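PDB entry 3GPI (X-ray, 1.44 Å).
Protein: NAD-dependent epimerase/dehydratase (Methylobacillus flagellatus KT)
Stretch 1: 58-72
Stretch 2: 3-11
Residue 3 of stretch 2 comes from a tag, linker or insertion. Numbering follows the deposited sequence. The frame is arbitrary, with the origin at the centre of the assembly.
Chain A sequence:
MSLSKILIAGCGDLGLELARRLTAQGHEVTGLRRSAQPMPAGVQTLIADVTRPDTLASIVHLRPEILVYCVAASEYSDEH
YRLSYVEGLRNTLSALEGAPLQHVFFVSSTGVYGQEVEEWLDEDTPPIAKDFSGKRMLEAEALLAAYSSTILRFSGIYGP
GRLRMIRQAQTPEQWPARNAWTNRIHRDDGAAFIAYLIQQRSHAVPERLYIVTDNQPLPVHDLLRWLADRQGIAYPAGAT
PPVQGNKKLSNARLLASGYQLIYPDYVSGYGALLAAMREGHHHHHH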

# COMPACT_ATOMS: atom_id res chain seq x y z
N SER A 58 -16.83 -15.86 12.66
CA SER A 58 -16.14 -15.73 13.96
C SER A 58 -15.59 -14.32 14.17
O SER A 58 -15.29 -13.92 15.30
CB SER A 58 -14.98 -16.73 14.05
OG SER A 58 -13.86 -16.26 13.32
N ILE A 59 -15.40 -13.57 13.09
CA ILE A 59 -14.61 -12.33 13.23
C ILE A 59 -15.29 -11.27 14.10
O ILE A 59 -14.60 -10.46 14.74
CB ILE A 59 -14.12 -11.71 11.88
CG1 ILE A 59 -15.26 -11.14 11.02
CG2 ILE A 59 -13.26 -12.72 11.11
CD1 ILE A 59 -14.72 -10.43 9.77
N VAL A 60 -16.62 -11.23 14.15
CA VAL A 60 -17.29 -10.24 14.99
C VAL A 60 -16.95 -10.44 16.46
O VAL A 60 -17.02 -9.47 17.24
CB VAL A 60 -18.80 -10.23 14.75
CG1 VAL A 60 -19.50 -11.40 15.46
CG2 VAL A 60 -19.43 -8.90 15.14
N HIS A 61 -16.55 -11.65 16.84
CA HIS A 61 -16.15 -11.85 18.25
C HIS A 61 -14.88 -11.12 18.61
O HIS A 61 -14.59 -10.90 19.81
CB HIS A 61 -16.02 -13.31 18.57
CG HIS A 61 -17.31 -14.02 18.74
ND1 HIS A 61 -17.44 -15.37 18.50
CD2 HIS A 61 -18.54 -13.58 19.10
CE1 HIS A 61 -18.70 -15.73 18.71
NE2 HIS A 61 -19.38 -14.66 19.09
N LEU A 62 -14.09 -10.73 17.62
CA LEU A 62 -12.91 -9.92 17.88
C LEU A 62 -13.26 -8.50 18.30
O LEU A 62 -12.43 -7.78 18.85
CB LEU A 62 -12.02 -9.85 16.64
CG LEU A 62 -11.43 -11.18 16.18
CD1 LEU A 62 -10.84 -11.01 14.77
CD2 LEU A 62 -10.40 -11.66 17.18
N ARG A 63 -14.48 -8.09 18.02
CA ARG A 63 -14.95 -6.75 18.34
C ARG A 63 -13.94 -5.63 18.03
O ARG A 63 -13.61 -4.82 18.89
CB ARG A 63 -15.40 -6.70 19.82
CG ARG A 63 -16.59 -7.62 20.04
CD ARG A 63 -17.31 -7.40 21.38
NE ARG A 63 -17.79 -6.02 21.47
CZ ARG A 63 -18.78 -5.52 20.75
NH1 ARG A 63 -19.07 -4.23 20.87
NH2 ARG A 63 -19.53 -6.26 19.96
N PRO A 64 -13.46 -5.58 16.78
CA PRO A 64 -12.49 -4.52 16.51
C PRO A 64 -13.15 -3.13 16.50
O PRO A 64 -14.32 -3.00 16.09
CB PRO A 64 -12.01 -4.86 15.09
CG PRO A 64 -13.24 -5.51 14.46
CD PRO A 64 -13.71 -6.41 15.58
N GLU A 65 -12.41 -2.11 16.91
CA GLU A 65 -12.83 -0.73 16.67
C GLU A 65 -12.33 -0.25 15.32
O GLU A 65 -12.89 0.69 14.76
CB GLU A 65 -12.26 0.17 17.76
CG GLU A 65 -13.14 0.16 19.02
CD GLU A 65 -12.65 -0.72 20.16
OE1 GLU A 65 -11.43 -1.01 20.29
OE2 GLU A 65 -13.52 -1.09 20.99
N ILE A 66 -11.26 -0.86 14.80
CA ILE A 66 -10.67 -0.43 13.54
C ILE A 66 -10.49 -1.64 12.63
O ILE A 66 -9.99 -2.69 13.06
CB ILE A 66 -9.29 0.24 13.76
CG1 ILE A 66 -9.37 1.42 14.72
CG2 ILE A 66 -8.63 0.64 12.43
CD1 ILE A 66 -10.04 2.65 14.19
N LEU A 67 -10.95 -1.51 11.37
CA LEU A 67 -10.62 -2.48 10.33
C LEU A 67 -9.60 -1.89 9.39
O LEU A 67 -9.82 -0.78 8.90
CB LEU A 67 -11.87 -2.84 9.55
CG LEU A 67 -11.66 -3.71 8.29
CD1 LEU A 67 -11.10 -5.09 8.62
CD2 LEU A 67 -13.00 -3.83 7.54
N VAL A 68 -8.48 -2.60 9.15
CA VAL A 68 -7.58 -2.23 8.06
C VAL A 68 -7.74 -3.31 7.01
O VAL A 68 -7.45 -4.48 7.29
CB VAL A 68 -6.10 -2.15 8.52
CG1 VAL A 68 -5.24 -1.71 7.36
CG2 VAL A 68 -5.97 -1.18 9.67
N TYR A 69 -8.21 -2.94 5.83
CA TYR A 69 -8.49 -3.92 4.80
C TYR A 69 -7.44 -3.81 3.72
O TYR A 69 -7.39 -2.80 3.02
CB TYR A 69 -9.90 -3.69 4.25
CG TYR A 69 -10.42 -4.82 3.40
CD1 TYR A 69 -11.09 -5.88 3.97
CD2 TYR A 69 -10.21 -4.82 2.02
CE1 TYR A 69 -11.54 -6.93 3.21
CE2 TYR A 69 -10.69 -5.85 1.24
CZ TYR A 69 -11.34 -6.90 1.84
OH TYR A 69 -11.79 -7.94 1.06
N CYS A 70 -6.64 -4.86 3.61
CA CYS A 70 -5.51 -4.93 2.68
C CYS A 70 -5.76 -5.91 1.52
O CYS A 70 -4.97 -5.92 0.58
CB CYS A 70 -4.28 -5.41 3.42
SG CYS A 70 -3.86 -4.51 4.89
N VAL A 71 -6.85 -6.68 1.58
CA VAL A 71 -7.04 -7.80 0.63
C VAL A 71 -7.16 -7.33 -0.84
O VAL A 71 -6.54 -7.91 -1.72
CB VAL A 71 -8.24 -8.70 1.04
CG1 VAL A 71 -8.51 -9.81 -0.02
CG2 VAL A 71 -7.99 -9.29 2.43
N ALA A 72 -7.91 -6.25 -1.08
CA ALA A 72 -8.13 -5.76 -2.45
C ALA A 72 -6.79 -5.33 -3.04
O ALA A 72 -6.48 -5.63 -4.21
CB ALA A 72 -9.18 -4.63 -2.48
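Stretch 2 (3-11) LSKILIAGC

Stretch 2 runs alongside stretch 1 as a neighbouring parallel β-strand. Its residues from Ser-4 to Ala-9 are extended, with phi between -61° and -123° and psi between 113° and 142°. The N-to-C directions of strand 6-9 and strand 66-69 differ by 16° (signed crossing angle -16°), and their axes approach to 4.8 Å. The register is one to one: CA-CA distances are 4.8 Å for Ile-66 and Ile-6, 5.0 Å for Leu-67 and Leu-7, 4.7 Å for Val-68 and Ile-8, and 4.9 Å for Tyr-69 and Ala-9.

The backbone hydrogen bonds alternate as expected for parallel strands. Ile-66 N donates to Lys-5 O (3.1 Å), Leu-7 N to Ile-66 O (2.9 Å), Val-68 N to Leu-7 O (2.8 Å), Ala-9 N to Val-68 O (2.8 Å) and Cys-70 N to Ala-9 O (2.8 Å); N-H...O angles lie between 152° and 169°. Lys-5 O also accepts from Glu-65 N at 2.9 Å, though the 135° angle is more bent. Between these bonds, CA-H...O contacts of 3.4 Å join Ile-6 CA to Ile-66 O, Leu-67 CA to Leu-7 O, and Ile-8 CA to Val-68 O.

At the start of the pairing, the Glu-65 side chain reaches back to the incoming chain: Lys-5 N donates to Glu-65 OE1 at 2.9 Å and a nearly linear 178°. Glu-65 OE2 and Lys-5 NZ, 4.5 Å apart, are too distant for a salt bridge, but one water accepts from Lys-5 NZ (2.7 Å) and donates to Glu-65 OE2 (2.8 Å). A second water donates to Glu-65 OE1 (2.8 Å) and to Leu-3 O (2.9 Å), the latter in a tag residue.

Apolar packing divides between the two sheet faces. On the face carrying Ile-66, Val-68, Ile-6 and Ile-8, Ile-66 CB meets Ile-6 CD1 at 3.6 Å and Val-68 CG2 meets Ile-6 CG2 at 4.1 Å. On the other, Leu-7, the residue most covered by stretch 1, has CD1 3.9 Å from Leu-62 CD1, CB 3.9 Å from Pro-64 CB, and CD2 4.2 Å from Ile-59 CD1. Farther along, Ala-9 CB lies 3.7 Å from Tyr-69 CD1, oblique to the ring.

Gly-10 closes the contact. At phi/psi 107°/112°, an ideal CB would be jammed against the preceding carbonyl oxygen and lie only 3.1 Å from Cys-70 CB and 3.2 Å from Val-71 N.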

# COMPACT_ATOMS: atom_id res chain seq x y z
N LEU A 3 -6.59 1.76 24.03
CA LEU A 3 -6.14 1.72 22.64
C LEU A 3 -7.03 0.82 21.82
O LEU A 3 -7.45 -0.24 22.27
CB LEU A 3 -4.69 1.24 22.53
CG LEU A 3 -3.58 2.16 23.07
CD1 LEU A 3 -2.28 1.40 23.03
CD2 LEU A 3 -3.49 3.45 22.27
N SER A 4 -7.32 1.25 20.60
CA SER A 4 -8.29 0.55 19.74
C SER A 4 -7.83 -0.88 19.43
O SER A 4 -6.64 -1.15 19.23
CB SER A 4 -8.49 1.34 18.46
OG SER A 4 -7.20 1.61 17.90
N LYS A 5 -8.80 -1.80 19.39
CA LYS A 5 -8.58 -3.18 18.92
C LYS A 5 -8.66 -3.14 17.40
O LYS A 5 -9.56 -2.48 16.84
CB LYS A 5 -9.65 -4.11 19.46
CG LYS A 5 -9.59 -4.23 20.99
CD LYS A 5 -10.59 -5.29 21.41
CE LYS A 5 -10.70 -5.39 22.90
NZ LYS A 5 -11.63 -4.37 23.43
N ILE A 6 -7.72 -3.82 16.73
CA ILE A 6 -7.55 -3.69 15.28
C ILE A 6 -7.67 -5.05 14.64
O ILE A 6 -7.06 -6.00 15.10
CB ILE A 6 -6.13 -3.19 14.94
CG1 ILE A 6 -5.66 -2.04 15.83
CG2 ILE A 6 -6.03 -2.81 13.47
CD1 ILE A 6 -6.40 -0.76 15.64
N LEU A 7 -8.48 -5.12 13.58
CA LEU A 7 -8.49 -6.30 12.70
C LEU A 7 -7.85 -5.91 11.39
O LEU A 7 -8.26 -4.91 10.79
CB LEU A 7 -9.92 -6.76 12.47
CG LEU A 7 -10.10 -7.86 11.43
CD1 LEU A 7 -9.32 -9.11 11.73
CD2 LEU A 7 -11.60 -8.15 11.32
N ILE A 8 -6.82 -6.65 10.99
CA ILE A 8 -6.16 -6.42 9.70
C ILE A 8 -6.57 -7.57 8.77
O ILE A 8 -6.20 -8.73 9.04
CB ILE A 8 -4.64 -6.40 9.85
CG1 ILE A 8 -4.21 -5.24 10.79
CG2 ILE A 8 -3.97 -6.27 8.46
CD1 ILE A 8 -2.75 -5.26 11.20
N ALA A 9 -7.35 -7.28 7.74
CA ALA A 9 -7.74 -8.31 6.79
C ALA A 9 -6.74 -8.29 5.66
O ALA A 9 -6.64 -7.32 4.92
CB ALA A 9 -9.11 -8.06 6.26
N GLY A 10 -5.99 -9.39 5.54
CA GLY A 10 -4.93 -9.51 4.57
C GLY A 10 -3.60 -9.42 5.28
O GLY A 10 -3.23 -8.35 5.79
N CYS A 11 -2.87 -10.53 5.31
CA CYS A 11 -1.61 -10.62 6.03
C CYS A 11 -0.42 -10.83 5.12
O CYS A 11 0.47 -11.66 5.39
CB CYS A 11 -1.67 -11.72 7.09
SG CYS A 11 -2.87 -11.39 8.41
O HOH W 1 -10.23 -0.67 22.77
O HOH W 2 -13.34 -3.82 21.38